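Local coordinates for protein C2 toxin component I (Clostridium botulinum, PDB 2J3X) that is the enzymatic component of the binary C2 toxin, an ADP-ribosyltransferase that probably modifies actin in the host cell, at residues A[98-104]-A[147-153]; A[141-147]-A[186-192]. The protein carries 2 engineered substitutions. All blocks are in the same frame, centred on the assembly; numbering follows the deposited sequence.

Contact 1: residues A[98-104]-A[147-153]. With SO4 (sulfate ion), chain P.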
loop_
_atom_site.group_PDB
_atom_site.type_symbol
_atom_site.label_atom_id
_atom_site.label_comp_id
_atom_site.label_asym_id
_atom_site.label_seq_id
_atom_site.Cartn_x
_atom_site.Cartn_y
_atom_site.Cartn_z
ATOM N N ALA A 98 -20.389 -1.610 11.516
ATOM C CA ALA A 98 -20.894 -2.585 10.545
ATOM C C ALA A 98 -19.911 -3.728 10.601
ATOM O O ALA A 98 -18.703 -3.497 10.616
ATOM C CB ALA A 98 -20.939 -1.986 9.132
ATOM N N ILE A 99 -20.428 -4.953 10.621
ATOM C CA ILE A 99 -19.568 -6.137 10.674
ATOM C C ILE A 99 -19.720 -6.855 9.321
ATOM O O ILE A 99 -20.831 -7.034 8.826
ATOM C CB ILE A 99 -20.032 -7.054 11.800
ATOM C CG1 ILE A 99 -19.802 -6.330 13.158
ATOM C CG2 ILE A 99 -19.289 -8.407 11.774
ATOM C CD1 ILE A 99 -20.525 -6.984 14.261
ATOM N N GLY A 100 -18.613 -7.341 8.762
ATOM C CA GLY A 100 -18.741 -8.102 7.526
ATOM C C GLY A 100 -17.348 -8.526 7.064
ATOM O O GLY A 100 -16.421 -8.553 7.858
ATOM N N TYR A 101 -17.233 -8.895 5.802
ATOM C CA TYR A 101 -16.047 -9.589 5.305
ATOM C C TYR A 101 -15.377 -8.687 4.293
ATOM O O TYR A 101 -16.014 -8.295 3.279
ATOM C CB TYR A 101 -16.458 -10.855 4.602
ATOM C CG TYR A 101 -17.193 -11.830 5.469
ATOM C CD1 TYR A 101 -16.601 -12.327 6.640
ATOM C CD2 TYR A 101 -18.502 -12.250 5.128
ATOM C CE1 TYR A 101 -17.290 -13.292 7.440
ATOM C CE2 TYR A 101 -19.208 -13.194 5.956
ATOM C CZ TYR A 101 -18.595 -13.692 7.086
ATOM O OH TYR A 101 -19.239 -14.614 7.915
ATOM N N VAL A 102 -14.116 -8.348 4.528
ATOM C CA VAL A 102 -13.438 -7.484 3.558
ATOM C C VAL A 102 -12.812 -8.263 2.400
ATOM O O VAL A 102 -12.428 -9.416 2.543
ATOM C CB VAL A 102 -12.384 -6.541 4.232
ATOM C CG1 VAL A 102 -13.084 -5.402 4.979
ATOM C CG2 VAL A 102 -11.493 -7.283 5.227
ATOM N N ASN A 103 -12.725 -7.634 1.236
ATOM C CA ASN A 103 -12.242 -8.358 0.050
ATOM C C ASN A 103 -10.703 -8.435 0.004
ATOM O O ASN A 103 -10.068 -7.669 -0.753
ATOM C CB ASN A 103 -12.863 -7.790 -1.215
ATOM C CG ASN A 103 -12.599 -6.292 -1.433
ATOM O OD1 ASN A 103 -12.457 -5.462 -0.495
ATOM N ND2 ASN A 103 -12.603 -5.923 -2.706
ATOM N N PHE A 104 -10.101 -9.286 0.854
ATOM C CA PHE A 104 -8.641 -9.616 0.750
ATOM C C PHE A 104 -8.505 -11.066 0.367
ATOM O O PHE A 104 -9.089 -11.933 1.060
ATOM C CB PHE A 104 -7.853 -9.411 2.044
ATOM C CG PHE A 104 -7.491 -8.010 2.309
ATOM C CD1 PHE A 104 -8.421 -7.123 2.900
ATOM C CD2 PHE A 104 -6.195 -7.577 2.070
ATOM C CE1 PHE A 104 -8.064 -5.806 3.164
ATOM C CE2 PHE A 104 -5.852 -6.257 2.279
ATOM C CZ PHE A 104 -6.767 -5.370 2.836
ATOM N N ILE A 147 -12.438 -0.406 -0.707
ATOM C CA ILE A 147 -12.559 -1.693 -0.041
ATOM C C ILE A 147 -14.050 -2.031 0.050
ATOM O O ILE A 147 -14.901 -1.120 0.173
ATOM C CB ILE A 147 -11.809 -1.646 1.320
ATOM C CG1 ILE A 147 -11.590 -3.024 1.923
ATOM C CG2 ILE A 147 -12.503 -0.688 2.292
ATOM C CD1 ILE A 147 -10.778 -2.973 3.249
ATOM N N SER A 148 -14.386 -3.310 -0.130
ATOM C CA SER A 148 -15.790 -3.744 -0.098
ATOM C C SER A 148 -15.990 -4.545 1.166
ATOM O O SER A 148 -15.105 -5.299 1.549
ATOM C CB SER A 148 -16.089 -4.632 -1.289
ATOM O OG SER A 148 -15.990 -3.903 -2.519
ATOM N N LEU A 149 -17.127 -4.378 1.836
ATOM C CA LEU A 149 -17.421 -5.160 3.039
ATOM C C LEU A 149 -18.663 -6.000 2.756
ATOM O O LEU A 149 -19.781 -5.433 2.725
ATOM C CB LEU A 149 -17.688 -4.235 4.219
ATOM C CG LEU A 149 -17.897 -4.993 5.543
ATOM C CD1 LEU A 149 -16.596 -5.375 6.311
ATOM C CD2 LEU A 149 -18.809 -4.158 6.508
ATOM N N GLY A 150 -18.485 -7.292 2.483
ATOM C CA GLY A 150 -19.631 -8.196 2.185
ATOM C C GLY A 150 -20.420 -8.421 3.470
ATOM O O GLY A 150 -19.838 -8.616 4.523
ATOM N N LEU A 151 -21.753 -8.355 3.382
ATOM C CA LEU A 151 -22.543 -8.320 4.602
ATOM C C LEU A 151 -23.042 -9.666 5.068
ATOM O O LEU A 151 -23.495 -9.780 6.212
ATOM C CB LEU A 151 -23.752 -7.366 4.468
ATOM C CG LEU A 151 -23.276 -5.919 4.280
ATOM C CD1 LEU A 151 -24.492 -5.000 4.121
ATOM C CD2 LEU A 151 -22.386 -5.455 5.414
ATOM N N ASN A 152 -22.953 -10.688 4.222
ATOM C CA ASN A 152 -23.344 -12.016 4.691
ATOM C C ASN A 152 -22.551 -13.113 3.989
ATOM O O ASN A 152 -21.663 -12.799 3.155
ATOM C CB ASN A 152 -24.874 -12.257 4.578
ATOM C CG ASN A 152 -25.374 -12.250 3.139
ATOM O OD1 ASN A 152 -24.645 -12.621 2.218
ATOM N ND2 ASN A 152 -26.626 -11.804 2.928
ATOM N N ASP A 153 -22.851 -14.379 4.311
ATOM C CA ASP A 153 -21.933 -15.441 3.800
ATOM C C ASP A 153 -22.057 -15.650 2.291
ATOM O O ASP A 153 -21.234 -16.377 1.709
ATOM C CB ASP A 153 -22.096 -16.776 4.532
ATOM C CG ASP A 153 -21.604 -16.738 5.944
ATOM O OD1 ASP A 153 -21.195 -15.677 6.469
ATOM O OD2 ASP A 153 -21.644 -17.832 6.556
HETATM S S SO4 P . -12.636 -6.106 -7.293
HETATM O O1 SO4 P . -14.070 -5.820 -7.415
HETATM O O2 SO4 P . -11.805 -4.912 -7.520
HETATM O O3 SO4 P . -12.331 -6.610 -5.949
HETATM O O4 SO4 P . -12.288 -7.049 -8.363
HETATM O O HOH W 1 -23.279 -7.688 8.016
#
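This is a short antiparallel strand pairing inside the mixed sheet of the N-terminal ADP-ribosyltransferase-like half of the chain. Strands 98-102 and 147-150 are neighbours in that sheet. Their axes approach to 4.2 Å at 118°, so they splay strongly and pair over a short length. Tyr101 and Gly150 form the hydrogen-bonded pair: Tyr101 N to Gly150 O is 2.9 Å and Gly150 N to Tyr101 O is 2.8 Å. Val102 and Leu149 form the next, non-hydrogen-bonded pair, with CA atoms 4.6 Å apart. Beyond it, Asn103 is the centre of an inverse gamma turn. Its backbone N makes a weak 3.3 Å bond to Ser148 O, but its side chain OD1 accepts a good 2.9 Å bond from Ser148 N. Asn103 ND2 bonds weakly to a sulfate, also held by Lys50 and Thr51. At the other end the strands have parted, and a water bridges Ile99 O (2.7 Å) and Leu151 O (2.8 Å). Gly100 is tight: a CB there would clash with Gly150 O and Leu149 CG. The Tyr101 ring reaches past Gly150, and its OH donates to Asp153 OD1 at 2.7 Å. The face with Val102 and Leu149 is apolar. Val102 CG1 lies 3.8 Å from both Leu149 CD1 and Ile147 CD1, and Ile193 and Leu185 extend this packing. In this mixed sheet of the ADP-ribosyltransferase-like region, 98-102 is an inner strand between 162-168 and 147-150, and 147-150 passes the sheet on to 183-187.

Contact 2: residues A[141-147]-A[186-192]; sequences YTKFSFI and LLNQGFS
The two segments run antiparallel, with regular pairing at both ends and an irregular but close middle. Thr142 faces Ser192 as a non-hydrogen-bonded pair, CA atoms 3.9 Å apart. Thr142 OG1 and Ser192 OG share a 2.8 Å hydrogen bond; Thr142 OG1 also bonds to Arg366. Lys143 N donates to Phe191 O at 2.7 Å; Gly190 N reaches Lys143 O weakly at 3.0 Å. At the far end Ile147 and Leu187 form a hydrogen-bonded pair: Leu187 N to Ile147 O is 2.8 Å and Ile147 N to Leu187 O 3.2 Å. Between, a water accepts from Phe191 N (2.8 Å), within donating distance of Asn188 O (2.8 Å) and Ser145 O (3.1 Å). In the mixed sheet of this ADP-ribosyltransferase-like fold, 141-143 pairs with 191-203 and 147-150 with 183-187, so connections 144-146 and 188-190 run side by side. Gly190 has phi/psi 87/16, where a CB would jam against the preceding carbonyl. Gln189 NE2 donates to Phe144 O at 2.9 Å and to Ser57 O; OE1 accepts from Arg86 NE. Gln189 (chi1 m, chi2 t) makes a CH-pi contact, CG 3.9 Å from the Phe146 ring centroid. Ser145 OG, chi1 p, donates to Phe146 O at 2.9 Å. Ile147 CG2 packs on Leu187 CB at 3.5 Å. Lys143 NZ hydrogen-bonds Asn103 O and salt-bridges Glu108.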
loop_
_atom_site.group_PDB
_atom_site.type_symbol
_atom_site.label_atom_id
_atom_site.label_comp_id
_atom_site.label_asym_id
_atom_site.label_seq_id
_atom_site.Cartn_x
_atom_site.Cartn_y
_atom_site.Cartn_z
ATOM N N TYR A 141 -1.746 -4.660 6.047
ATOM C CA TYR A 141 -1.888 -4.868 4.589
ATOM C C TYR A 141 -2.845 -3.859 4.000
ATOM O O TYR A 141 -4.046 -3.890 4.275
ATOM C CB TYR A 141 -2.455 -6.261 4.340
ATOM C CG TYR A 141 -1.541 -7.349 4.851
ATOM C CD1 TYR A 141 -0.425 -7.769 4.116
ATOM C CD2 TYR A 141 -1.821 -7.988 6.094
ATOM C CE1 TYR A 141 0.408 -8.797 4.608
ATOM C CE2 TYR A 141 -1.012 -8.996 6.583
ATOM C CZ TYR A 141 0.099 -9.414 5.828
ATOM O OH TYR A 141 0.907 -10.430 6.314
ATOM N N THR A 142 -2.339 -2.953 3.163
ATOM C CA THR A 142 -3.183 -1.890 2.655
ATOM C C THR A 142 -3.983 -2.299 1.421
ATOM O O THR A 142 -3.443 -2.897 0.451
ATOM C CB THR A 142 -2.263 -0.676 2.289
ATOM O OG1 THR A 142 -1.435 -0.403 3.424
ATOM C CG2 THR A 142 -3.087 0.573 1.862
ATOM N N LYS A 143 -5.276 -1.936 1.416
ATOM C CA LYS A 143 -6.108 -2.049 0.246
ATOM C C LYS A 143 -6.057 -0.701 -0.480
ATOM O O LYS A 143 -6.643 0.274 -0.053
ATOM C CB LYS A 143 -7.556 -2.386 0.666
ATOM C CG LYS A 143 -8.450 -2.702 -0.574
ATOM C CD LYS A 143 -8.293 -4.163 -1.031
ATOM C CE LYS A 143 -9.225 -4.457 -2.206
ATOM N NZ LYS A 143 -8.925 -5.882 -2.572
ATOM N N PHE A 144 -5.274 -0.640 -1.560
ATOM C CA PHE A 144 -5.107 0.637 -2.256
ATOM C C PHE A 144 -6.378 1.153 -2.903
ATOM O O PHE A 144 -6.605 2.376 -2.916
ATOM C CB PHE A 144 -3.981 0.506 -3.302
ATOM C CG PHE A 144 -2.691 0.067 -2.711
ATOM C CD1 PHE A 144 -1.970 0.886 -1.804
ATOM C CD2 PHE A 144 -2.165 -1.186 -3.062
ATOM C CE1 PHE A 144 -0.712 0.439 -1.277
ATOM C CE2 PHE A 144 -0.936 -1.638 -2.544
ATOM C CZ PHE A 144 -0.220 -0.831 -1.640
ATOM N N SER A 145 -7.235 0.250 -3.369
ATOM C CA SER A 145 -8.471 0.630 -4.047
ATOM C C SER A 145 -9.535 0.842 -2.971
ATOM O O SER A 145 -9.238 0.742 -1.789
ATOM C CB SER A 145 -8.951 -0.469 -5.007
ATOM O OG SER A 145 -9.230 -1.676 -4.264
ATOM N N PHE A 146 -10.748 1.173 -3.404
ATOM C CA PHE A 146 -11.903 1.120 -2.498
ATOM C C PHE A 146 -11.950 -0.291 -1.929
ATOM O O PHE A 146 -11.570 -1.259 -2.624
ATOM C CB PHE A 146 -13.167 1.355 -3.299
ATOM C CG PHE A 146 -13.144 2.664 -4.017
ATOM C CD1 PHE A 146 -13.258 3.878 -3.294
ATOM C CD2 PHE A 146 -12.928 2.686 -5.395
ATOM C CE1 PHE A 146 -13.232 5.136 -3.967
ATOM C CE2 PHE A 146 -12.902 3.929 -6.085
ATOM C CZ PHE A 146 -13.057 5.137 -5.387
ATOM N N ILE A 147 -12.438 -0.406 -0.707
ATOM C CA ILE A 147 -12.559 -1.693 -0.041
ATOM C C ILE A 147 -14.050 -2.031 0.050
ATOM O O ILE A 147 -14.901 -1.120 0.173
ATOM C CB ILE A 147 -11.809 -1.646 1.320
ATOM C CG1 ILE A 147 -11.590 -3.024 1.923
ATOM C CG2 ILE A 147 -12.503 -0.688 2.292
ATOM C CD1 ILE A 147 -10.778 -2.973 3.249
ATOM N N LEU A 186 -19.292 -0.110 0.409
ATOM C CA LEU A 186 -18.111 0.329 -0.308
ATOM C C LEU A 186 -17.483 1.371 0.599
ATOM O O LEU A 186 -18.174 2.301 1.044
ATOM C CB LEU A 186 -18.540 0.969 -1.649
ATOM C CG LEU A 186 -17.306 1.298 -2.516
ATOM C CD1 LEU A 186 -16.569 0.034 -2.921
ATOM C CD2 LEU A 186 -17.765 2.078 -3.734
ATOM N N LEU A 187 -16.186 1.251 0.877
ATOM C CA LEU A 187 -15.519 2.233 1.744
ATOM C C LEU A 187 -14.356 2.882 0.965
ATOM O O LEU A 187 -13.988 2.384 -0.103
ATOM C CB LEU A 187 -14.989 1.595 3.044
ATOM C CG LEU A 187 -15.920 0.618 3.753
ATOM C CD1 LEU A 187 -15.120 0.018 4.921
ATOM C CD2 LEU A 187 -17.144 1.339 4.279
ATOM N N ASN A 188 -13.831 3.986 1.498
ATOM C CA ASN A 188 -12.795 4.784 0.853
ATOM C C ASN A 188 -11.567 3.942 0.511
ATOM O O ASN A 188 -11.281 2.878 1.121
ATOM C CB ASN A 188 -12.354 5.882 1.836
ATOM C CG ASN A 188 -13.366 7.002 1.937
ATOM O OD1 ASN A 188 -14.154 7.190 1.015
ATOM N ND2 ASN A 188 -13.264 7.809 2.976
ATOM N N GLN A 189 -10.784 4.467 -0.426
ATOM C CA GLN A 189 -9.508 3.888 -0.757
ATOM C C GLN A 189 -8.552 4.012 0.441
ATOM O O GLN A 189 -8.659 4.939 1.275
ATOM C CB GLN A 189 -8.869 4.754 -1.853
ATOM C CG GLN A 189 -9.600 4.725 -3.200
ATOM C CD GLN A 189 -8.696 5.267 -4.303
ATOM O OE1 GLN A 189 -9.074 6.211 -4.972
ATOM N NE2 GLN A 189 -7.488 4.662 -4.495
ATOM N N GLY A 190 -7.582 3.091 0.500
ATOM C CA GLY A 190 -6.429 3.289 1.363
ATOM C C GLY A 190 -6.540 2.822 2.813
ATOM O O GLY A 190 -5.729 3.214 3.655
ATOM N N PHE A 191 -7.534 1.988 3.113
ATOM C CA PHE A 191 -7.555 1.368 4.428
ATOM C C PHE A 191 -6.635 0.185 4.420
ATOM O O PHE A 191 -6.444 -0.446 3.364
ATOM C CB PHE A 191 -8.962 0.849 4.783
ATOM C CG PHE A 191 -9.910 1.938 5.221
ATOM C CD1 PHE A 191 -9.682 2.608 6.409
ATOM C CD2 PHE A 191 -11.018 2.275 4.439
ATOM C CE1 PHE A 191 -10.529 3.644 6.826
ATOM C CE2 PHE A 191 -11.892 3.323 4.840
ATOM C CZ PHE A 191 -11.631 3.977 6.047
ATOM N N SER A 192 -6.165 -0.178 5.612
ATOM C CA SER A 192 -5.409 -1.399 5.796
ATOM C C SER A 192 -6.142 -2.327 6.747
ATOM O O SER A 192 -7.013 -1.884 7.507
ATOM C CB SER A 192 -4.036 -1.113 6.407
ATOM O OG SER A 192 -3.269 -0.340 5.476
HETATM O O HOH W 2 -9.428 0.821 1.336
#

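In the fold
Both contacts are mostly buried and belong to the same mixed sheet, with centres about 12 Å apart. They share Ile147, which starts strand 147-150: this strand pairs with 98-102 in contact 1 and with 183-187 in contact 2. Contact 1 lies farther out: its centre is about 19 Å from the centre of the chain, that of contact 2 about 9 Å. It is a single strand pairing with an apolar face, with side-chain hydrogen bonds made by Tyr101 and Asn103. Contact 2 joins two strand-to-strand connections, so water and side chains fill in where backbone pairing lapses. It also touches strand 397-411 of the C-terminal half. Lys143 NZ to Asn103 O, 2.8 Å, is a probable hydrogen bond between the two contacts.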